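Local atomic coordinates of Keto/oxoacid ferredoxin oxidoreductase, gamma subunit (Geobacter sulfurreducens, PDB entry 3ON3), a protein that probably forms the gamma subunit of a keto/oxoacid:ferredoxin oxidoreductase, an enzyme that oxidises 2-oxoacids and passes the electrons to ferredoxin. Residues G49-S54 and Q79-K84; L18-V23 and V130-A135; V94-S99 and L136-A141. All coordinates share one frame; numbering follows the deposited sequence.

Contact 1: G49-S54 and Q79-K84; sequences GGASKS and QEACDK
The methyl group of Ala51 rests over one face of the peptide group joining Glu80 to Ala81, with CB of Ala51 3.4 Å from Ala81 N and 3.5 Å from Glu80 C. The setting is an alpha/beta fold: helix 79-85, which follows strand 71-76, meets the approach to strand 52-59 at its first turn. The N-H of this same peptide, on Ala81, is also hydrogen-bonded to Thr78 OG1, just before the helix. A second flat group lies further round the helix. The Gln79 amide bonds through NE2 to OD1 of Asp83 at 2.8 Å, with the oxygen close to the amide plane but on the syn side of the carboxylate and 33° above its plane; NE2 is shared with Lys104 O. Beside the methyl, CB of Glu80 and CB of Ala81 complete a small apolar seat, while the Glu80 chain bends at chi2 and carries its carboxylate away from 49-54. Lys84 illustrates how a long chain can bridge a loop and a helix. Its CG stands anti to the backbone N (chi1 -175°) and the rest is extended, carrying the ammonium alongside Ala51. Lys84 NZ donates to Ala51 O at 3.2 Å, slightly tilted from the carbonyl plane.

Contact 2: L18-V23 and V130-A135; sequences LILAGV and VANIVA. With SO4 (sulfate ion), chain D.
Leu20 and Asn132 touch where helix 18-32 passes helix 131-143, and van der Waals contact alone joins the two segments. The isobutyl group of Leu20 passes aslant the end of the Asn132 amide, with CD2 of Leu20 4.1 Å from Asn132 ND2. At the next residue, CB of Ala21 lies 4.3 Å from Asn132 O, so a single asparagine meets the neighbouring helix with both its side chain and its backbone. The polar end is held from outside the two segments: ND2 of Asn132 hydrogen-bonds to Gly17 O, just before helix 18-32, which gives this buried nitrogen a partner. A chi1 of 60° places CG between the backbone N and the carbonyl carbon, aiming the amide at that helix start. Next come the bonds to an anion. A sulfate, probably from the crystallisation liquor, receives Ile19 N on its O3 at 3.2 Å, and Leu18 N more weakly on the same oxygen at 2.7 Å. Gly17 N and Arg158 of the second subunit also bind the ion, while CD1 of Ile19 packs against its O2 at 3.4 Å. Positive charge and the helix dipole would both be expected to favour an anion here. No natural ligand is established here, but backbone amides gathered at a helix N-terminus after a glycine-rich loop are typical of the phosphate-binding corners of Rossmann-like alpha/beta folds.

Contact 3: V94-S99 and L136-A141; sequences VLLVDS and LGAMVA
Leu96 and Met139, a selenomethionine here, contribute nearly equal surfaces to this interface and carry most of it, with Ala138 third. Leu96 projects from strand 93-98 toward the helix, its CG anti to the backbone N (chi1 170°), which sends CD2 up to the helix surface. There CD2 of Leu96 meets the methyl CB of Ala138 at 3.7 Å, a methyl-to-methyl contact against the smallest side chain that can offer one. On the adjoining side, CG of Met139 comes within 4.1 Å of the same Leu96 CD2. Met139 leaves the helix obliquely and then bends at chi2 (-54°); its chain and that of Leu96 slide past each other in opposite senses. The end of the chain heads toward the strand near Leu96 and Val94, but the modelled CE lies implausibly close to Leu96 CB, so its exact place is doubtful. Leu75 of the adjacent strand 71-76 touches both Leu96 and Met139, widening the hydrophobic layer, while Ala138 also reaches Ala178 of helix 164-181. Leu95 and Val97 alternate to the far side of the strand, toward Pro106 and Val102. The segments' axes pass 9.9 Å apart and nearly antiparallel, at 157°: a helix running along the parallel strands, over the apolar face of their sheet, as is characteristic of a layered alpha/beta fold.

Taken together, the three contacts show how one mixed sheet organises layers on its two faces. Contacts 2 and 3 have centres about 11 Å apart and share helix 131-143, whose first turns meet helix 18-32 and whose next turns meet strand 93-98. Contact 1 is centred about 15 Å from each, with helix 79-85 on the other face of the sheet. It still touches contact 2 through Ser54 OG, which probably bonds to Leu18 O at 2.7 Å. Along the chain, contact 1 falls wholly within the span of contact 2 and closes before contact 3 opens, whereas contacts 2 and 3 interleave, so helix 131-143 ties the N-terminal helix, whose start holds the sulfate, to the parallel part of the sheet.

Contact 1: G49-S54 and Q79-K84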
loop_
_atom_site.group_PDB
_atom_site.type_symbol
_atom_site.label_atom_id
_atom_site.label_comp_id
_atom_site.label_asym_id
_atom_site.label_seq_id
_atom_site.Cartn_x
_atom_site.Cartn_y
_atom_site.Cartn_z
ATOM N N GLY B 49 -13.923 -10.067 -1.671
ATOM C CA GLY B 49 -14.495 -9.767 -0.373
ATOM C C GLY B 49 -14.114 -10.766 0.703
ATOM O O GLY B 49 -13.045 -11.379 0.654
ATOM N N GLY B 50 -15.000 -10.934 1.677
ATOM C CA GLY B 50 -14.695 -11.733 2.857
ATOM C C GLY B 50 -13.709 -10.967 3.737
ATOM O O GLY B 50 -13.499 -9.765 3.547
ATOM N N ALA B 51 -13.111 -11.669 4.695
ATOM C CA ALA B 51 -12.070 -11.103 5.553
ATOM C C ALA B 51 -10.774 -10.943 4.772
ATOM O O ALA B 51 -10.394 -11.809 3.986
ATOM C CB ALA B 51 -11.844 -11.989 6.758
ATOM N N SER B 52 -10.085 -9.835 4.991
ATOM C CA SER B 52 -8.907 -9.529 4.194
ATOM C C SER B 52 -7.757 -9.094 5.086
ATOM O O SER B 52 -7.969 -8.758 6.248
ATOM C CB SER B 52 -9.254 -8.450 3.173
ATOM O OG SER B 52 -10.548 -8.706 2.653
ATOM N N LYS B 53 -6.543 -9.116 4.550
ATOM C CA LYS B 53 -5.373 -8.748 5.339
ATOM C C LYS B 53 -4.310 -8.070 4.497
ATOM O O LYS B 53 -4.234 -8.269 3.273
ATOM C CB LYS B 53 -4.744 -9.975 5.994
ATOM C CG LYS B 53 -4.147 -10.955 4.984
ATOM C CD LYS B 53 -3.214 -11.943 5.649
ATOM C CE LYS B 53 -2.554 -12.836 4.615
ATOM N NZ LYS B 53 -1.762 -12.026 3.657
ATOM N N SER B 54 -3.491 -7.271 5.174
ATOM C CA SER B 54 -2.250 -6.767 4.611
ATOM C C SER B 54 -1.133 -7.155 5.583
ATOM O O SER B 54 -1.379 -7.357 6.778
ATOM C CB SER B 54 -2.320 -5.255 4.401
ATOM O OG SER B 54 -1.973 -4.558 5.589
ATOM N N GLN B 79 -14.799 -10.443 13.233
ATOM C CA GLN B 79 -14.861 -11.868 13.612
ATOM C C GLN B 79 -14.339 -12.784 12.506
ATOM O O GLN B 79 -13.550 -13.701 12.742
ATOM C CB GLN B 79 -16.306 -12.262 13.952
ATOM C CG GLN B 79 -16.460 -13.664 14.537
ATOM C CD GLN B 79 -15.764 -13.808 15.874
ATOM O OE1 GLN B 79 -16.165 -13.200 16.862
ATOM N NE2 GLN B 79 -14.713 -14.617 15.911
ATOM N N GLU B 80 -14.818 -12.515 11.300
ATOM C CA GLU B 80 -14.344 -13.125 10.058
ATOM C C GLU B 80 -12.819 -13.136 9.906
ATOM O O GLU B 80 -12.225 -14.168 9.614
ATOM C CB GLU B 80 -14.970 -12.388 8.872
ATOM C CG GLU B 80 -16.494 -12.557 8.744
ATOM C CD GLU B 80 -17.282 -12.157 10.009
ATOM O OE1 GLU B 80 -16.804 -11.307 10.802
ATOM O OE2 GLU B 80 -18.397 -12.702 10.202
ATOM N N ALA B 81 -12.195 -11.982 10.108
ATOM C CA ALA B 81 -10.742 -11.867 10.036
ATOM C C ALA B 81 -10.075 -12.731 11.099
ATOM O O ALA B 81 -9.086 -13.423 10.846
ATOM C CB ALA B 81 -10.332 -10.418 10.208
ATOM N N CYS B 82 -10.632 -12.680 12.300
ATOM C CA CYS B 82 -10.085 -13.409 13.424
ATOM C C CYS B 82 -10.204 -14.917 13.190
ATOM O O CYS B 82 -9.249 -15.673 13.391
ATOM C CB CYS B 82 -10.825 -13.008 14.696
ATOM S SG CYS B 82 -10.101 -13.667 16.176
ATOM N N ASP B 83 -11.393 -15.342 12.774
ATOM C CA ASP B 83 -11.630 -16.738 12.411
ATOM C C ASP B 83 -10.646 -17.202 11.342
ATOM O O ASP B 83 -9.957 -18.208 11.500
ATOM C CB ASP B 83 -13.052 -16.900 11.882
ATOM C CG ASP B 83 -14.099 -16.642 12.939
ATOM O OD1 ASP B 83 -13.730 -16.519 14.123
ATOM O OD2 ASP B 83 -15.293 -16.564 12.583
ATOM N N LYS B 84 -10.581 -16.442 10.259
ATOM C CA LYS B 84 -9.730 -16.767 9.120
ATOM C C LYS B 84 -8.226 -16.739 9.412
ATOM O O LYS B 84 -7.470 -17.547 8.880
ATOM C CB LYS B 84 -10.042 -15.811 7.966
ATOM C CG LYS B 84 -9.318 -16.101 6.660
ATOM C CD LYS B 84 -9.930 -15.270 5.543
ATOM C CE LYS B 84 -9.308 -15.584 4.187
ATOM N NZ LYS B 84 -10.025 -14.894 3.069
#

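Contact 2: L18-V23 and V130-A135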
loop_
_atom_site.group_PDB
_atom_site.type_symbol
_atom_site.label_atom_id
_atom_site.label_comp_id
_atom_site.label_asym_id
_atom_site.label_seq_id
_atom_site.Cartn_x
_atom_site.Cartn_y
_atom_site.Cartn_z
ATOM N N LEU B 18 -6.621 -1.113 5.719
ATOM C CA LEU B 18 -5.601 -2.046 6.170
ATOM C C LEU B 18 -4.286 -1.874 5.421
ATOM O O LEU B 18 -3.216 -2.141 5.967
ATOM C CB LEU B 18 -6.104 -3.481 6.003
ATOM C CG LEU B 18 -7.398 -3.917 6.706
ATOM C CD1 LEU B 18 -7.310 -3.706 8.208
ATOM C CD2 LEU B 18 -8.600 -3.181 6.136
ATOM N N ILE B 19 -4.373 -1.463 4.157
ATOM C CA ILE B 19 -3.185 -1.296 3.332
ATOM C C ILE B 19 -2.417 -0.111 3.866
ATOM O O ILE B 19 -1.205 -0.181 4.069
ATOM C CB ILE B 19 -3.549 -1.036 1.856
ATOM C CG1 ILE B 19 -4.213 -2.271 1.239
ATOM C CG2 ILE B 19 -2.303 -0.594 1.038
ATOM C CD1 ILE B 19 -4.635 -2.070 -0.203
ATOM N N LEU B 20 -3.142 0.978 4.100
ATOM C CA LEU B 20 -2.533 2.193 4.611
ATOM C C LEU B 20 -1.835 1.886 5.931
ATOM O O LEU B 20 -0.684 2.278 6.133
ATOM C CB LEU B 20 -3.560 3.330 4.770
ATOM C CG LEU B 20 -2.971 4.597 5.409
ATOM C CD1 LEU B 20 -1.698 4.989 4.670
ATOM C CD2 LEU B 20 -3.966 5.767 5.476
ATOM N N ALA B 21 -2.513 1.164 6.816
ATOM C CA ALA B 21 -1.906 0.832 8.112
ATOM C C ALA B 21 -0.605 0.082 7.893
ATOM O O ALA B 21 0.408 0.382 8.515
ATOM C CB ALA B 21 -2.861 0.008 8.983
ATOM N N GLY B 22 -0.648 -0.904 7.009
ATOM C CA GLY B 22 0.531 -1.656 6.645
ATOM C C GLY B 22 1.614 -0.737 6.126
ATOM O O GLY B 22 2.779 -0.829 6.527
ATOM N N VAL B 23 1.228 0.166 5.235
ATOM C CA VAL B 23 2.187 1.095 4.662
ATOM C C VAL B 23 2.818 2.015 5.724
ATOM O O VAL B 23 4.041 2.155 5.786
ATOM C CB VAL B 23 1.572 1.919 3.541
ATOM C CG1 VAL B 23 2.449 3.127 3.258
ATOM C CG2 VAL B 23 1.376 1.043 2.291
ATOM N N VAL B 130 -10.973 6.623 10.629
ATOM C CA VAL B 130 -9.588 6.565 11.066
ATOM C C VAL B 130 -9.376 5.450 12.074
ATOM O O VAL B 130 -8.367 5.424 12.787
ATOM C CB VAL B 130 -9.027 7.939 11.526
ATOM C CG1 VAL B 130 -9.083 8.948 10.349
ATOM C CG2 VAL B 130 -9.756 8.460 12.768
ATOM N N ALA B 131 -10.316 4.503 12.092
ATOM C CA ALA B 131 -10.227 3.358 13.003
ATOM C C ALA B 131 -8.920 2.612 12.798
ATOM O O ALA B 131 -8.311 2.147 13.755
ATOM C CB ALA B 131 -11.422 2.433 12.841
ATOM N N ASN B 132 -8.474 2.529 11.547
ATOM C CA ASN B 132 -7.174 1.937 11.235
ATOM C C ASN B 132 -5.999 2.653 11.901
ATOM O O ASN B 132 -4.973 2.036 12.148
ATOM C CB ASN B 132 -6.950 1.876 9.722
ATOM C CG ASN B 132 -6.974 3.249 9.065
ATOM O OD1 ASN B 132 -7.656 4.173 9.524
ATOM N ND2 ASN B 132 -6.225 3.388 7.984
ATOM N N ILE B 133 -6.153 3.951 12.174
ATOM C CA ILE B 133 -5.101 4.744 12.830
ATOM C C ILE B 133 -5.099 4.427 14.315
ATOM O O ILE B 133 -4.053 4.229 14.909
ATOM C CB ILE B 133 -5.266 6.288 12.615
ATOM C CG1 ILE B 133 -5.370 6.626 11.125
ATOM C CG2 ILE B 133 -4.103 7.072 13.250
ATOM C CD1 ILE B 133 -4.274 5.977 10.255
ATOM N N VAL B 134 -6.288 4.361 14.899
ATOM C CA VAL B 134 -6.437 3.833 16.252
ATOM C C VAL B 134 -5.738 2.487 16.433
ATOM O O VAL B 134 -4.960 2.305 17.366
ATOM C CB VAL B 134 -7.888 3.672 16.641
ATOM C CG1 VAL B 134 -7.982 3.201 18.111
ATOM C CG2 VAL B 134 -8.632 4.975 16.444
ATOM N N ALA B 135 -5.998 1.555 15.523
ATOM C CA ALA B 135 -5.448 0.206 15.625
ATOM C C ALA B 135 -3.926 0.235 15.496
ATOM O O ALA B 135 -3.213 -0.559 16.098
ATOM C CB ALA B 135 -6.056 -0.684 14.549
HETATM S S SO4 D . -8.122 -1.070 2.055
HETATM O O1 SO4 D . -9.135 -0.142 2.545
HETATM O O2 SO4 D . -7.181 -0.318 1.232
HETATM O O3 SO4 D . -7.398 -1.689 3.154
HETATM O O4 SO4 D . -8.740 -2.138 1.270
#

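Contact 3: V94-S99 and L136-A141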
loop_
_atom_site.group_PDB
_atom_site.type_symbol
_atom_site.label_atom_id
_atom_site.label_comp_id
_atom_site.label_asym_id
_atom_site.label_seq_id
_atom_site.Cartn_x
_atom_site.Cartn_y
_atom_site.Cartn_z
ATOM N N VAL B 94 1.055 -11.621 19.615
ATOM C CA VAL B 94 0.159 -10.517 19.938
ATOM C C VAL B 94 -1.144 -10.623 19.158
ATOM O O VAL B 94 -1.147 -10.723 17.933
ATOM C CB VAL B 94 0.841 -9.141 19.666
ATOM C CG1 VAL B 94 -0.184 -8.011 19.569
ATOM C CG2 VAL B 94 1.856 -8.843 20.746
ATOM N N LEU B 95 -2.258 -10.616 19.872
ATOM C CA LEU B 95 -3.545 -10.680 19.209
ATOM C C LEU B 95 -4.374 -9.481 19.602
ATOM O O LEU B 95 -4.790 -9.363 20.727
ATOM C CB LEU B 95 -4.279 -11.976 19.549
ATOM C CG LEU B 95 -5.734 -12.045 19.058
ATOM C CD1 LEU B 95 -5.814 -11.855 17.556
ATOM C CD2 LEU B 95 -6.422 -13.344 19.473
ATOM N N LEU B 96 -4.590 -8.574 18.659
ATOM C CA LEU B 96 -5.373 -7.377 18.911
ATOM C C LEU B 96 -6.650 -7.424 18.101
ATOM O O LEU B 96 -6.618 -7.525 16.862
ATOM C CB LEU B 96 -4.569 -6.125 18.544
ATOM C CG LEU B 96 -5.306 -4.780 18.521
ATOM C CD1 LEU B 96 -5.688 -4.316 19.947
ATOM C CD2 LEU B 96 -4.474 -3.726 17.822
ATOM N N VAL B 97 -7.775 -7.341 18.797
ATOM C CA VAL B 97 -9.069 -7.388 18.127
ATOM C C VAL B 97 -9.937 -6.209 18.544
ATOM O O VAL B 97 -9.646 -5.556 19.534
ATOM C CB VAL B 97 -9.806 -8.732 18.400
ATOM C CG1 VAL B 97 -8.898 -9.911 18.074
ATOM C CG2 VAL B 97 -10.283 -8.826 19.854
ATOM N N ASP B 98 -10.982 -5.926 17.773
ATOM C CA ASP B 98 -12.024 -5.022 18.233
ATOM C C ASP B 98 -13.024 -5.805 19.087
ATOM O O ASP B 98 -13.469 -6.889 18.700
ATOM C CB ASP B 98 -12.729 -4.329 17.069
ATOM C CG ASP B 98 -13.900 -3.471 17.529
ATOM O OD1 ASP B 98 -14.837 -4.018 18.135
ATOM O OD2 ASP B 98 -13.890 -2.251 17.295
ATOM N N SER B 99 -13.369 -5.262 20.251
ATOM C CA SER B 99 -14.147 -6.019 21.238
ATOM C C SER B 99 -15.652 -6.018 20.988
ATOM O O SER B 99 -16.366 -6.902 21.465
ATOM C CB SER B 99 -13.854 -5.523 22.654
ATOM O OG SER B 99 -14.237 -4.171 22.800
ATOM N N LEU B 136 -3.445 1.167 14.693
ATOM C CA LEU B 136 -2.025 1.305 14.423
ATOM C C LEU B 136 -1.310 1.808 15.677
ATOM O O LEU B 136 -0.222 1.330 16.022
ATOM C CB LEU B 136 -1.838 2.272 13.255
ATOM C CG LEU B 136 -0.475 2.499 12.613
ATOM C CD1 LEU B 136 0.407 3.381 13.515
ATOM C CD2 LEU B 136 0.192 1.174 12.262
ATOM N N GLY B 137 -1.932 2.763 16.359
ATOM C CA GLY B 137 -1.428 3.240 17.647
ATOM C C GLY B 137 -1.412 2.090 18.643
ATOM O O GLY B 137 -0.448 1.885 19.399
ATOM N N ALA B 138 -2.482 1.309 18.624
ATOM C CA ALA B 138 -2.566 0.153 19.516
ATOM C C ALA B 138 -1.471 -0.867 19.209
ATOM O O ALA B 138 -0.835 -1.378 20.130
ATOM C CB ALA B 138 -3.932 -0.481 19.445
HETATM N N MSE B 139 -1.247 -1.141 17.923
HETATM C CA MSE B 139 -0.277 -2.145 17.487
HETATM C C MSE B 139 1.149 -1.748 17.833
HETATM O O MSE B 139 1.989 -2.606 18.098
HETATM C CB MSE B 139 -0.353 -2.361 15.966
HETATM C CG MSE B 139 -1.088 -3.594 15.546
HETATM SE SE MSE B 139 -0.465 -5.273 16.362
HETATM C CE MSE B 139 -2.256 -5.943 16.534
ATOM N N VAL B 140 1.423 -0.448 17.776
ATOM C CA VAL B 140 2.741 0.090 18.131
ATOM C C VAL B 140 2.962 -0.080 19.631
ATOM O O VAL B 140 4.008 -0.569 20.053
ATOM C CB VAL B 140 2.885 1.586 17.696
ATOM C CG1 VAL B 140 4.178 2.230 18.241
ATOM C CG2 VAL B 140 2.809 1.715 16.144
ATOM N N ALA B 141 1.974 0.333 20.428
ATOM C CA ALA B 141 2.015 0.121 21.878
ATOM C C ALA B 141 2.322 -1.336 22.243
ATOM O O ALA B 141 3.258 -1.599 23.000
ATOM C CB ALA B 141 0.716 0.569 22.540
#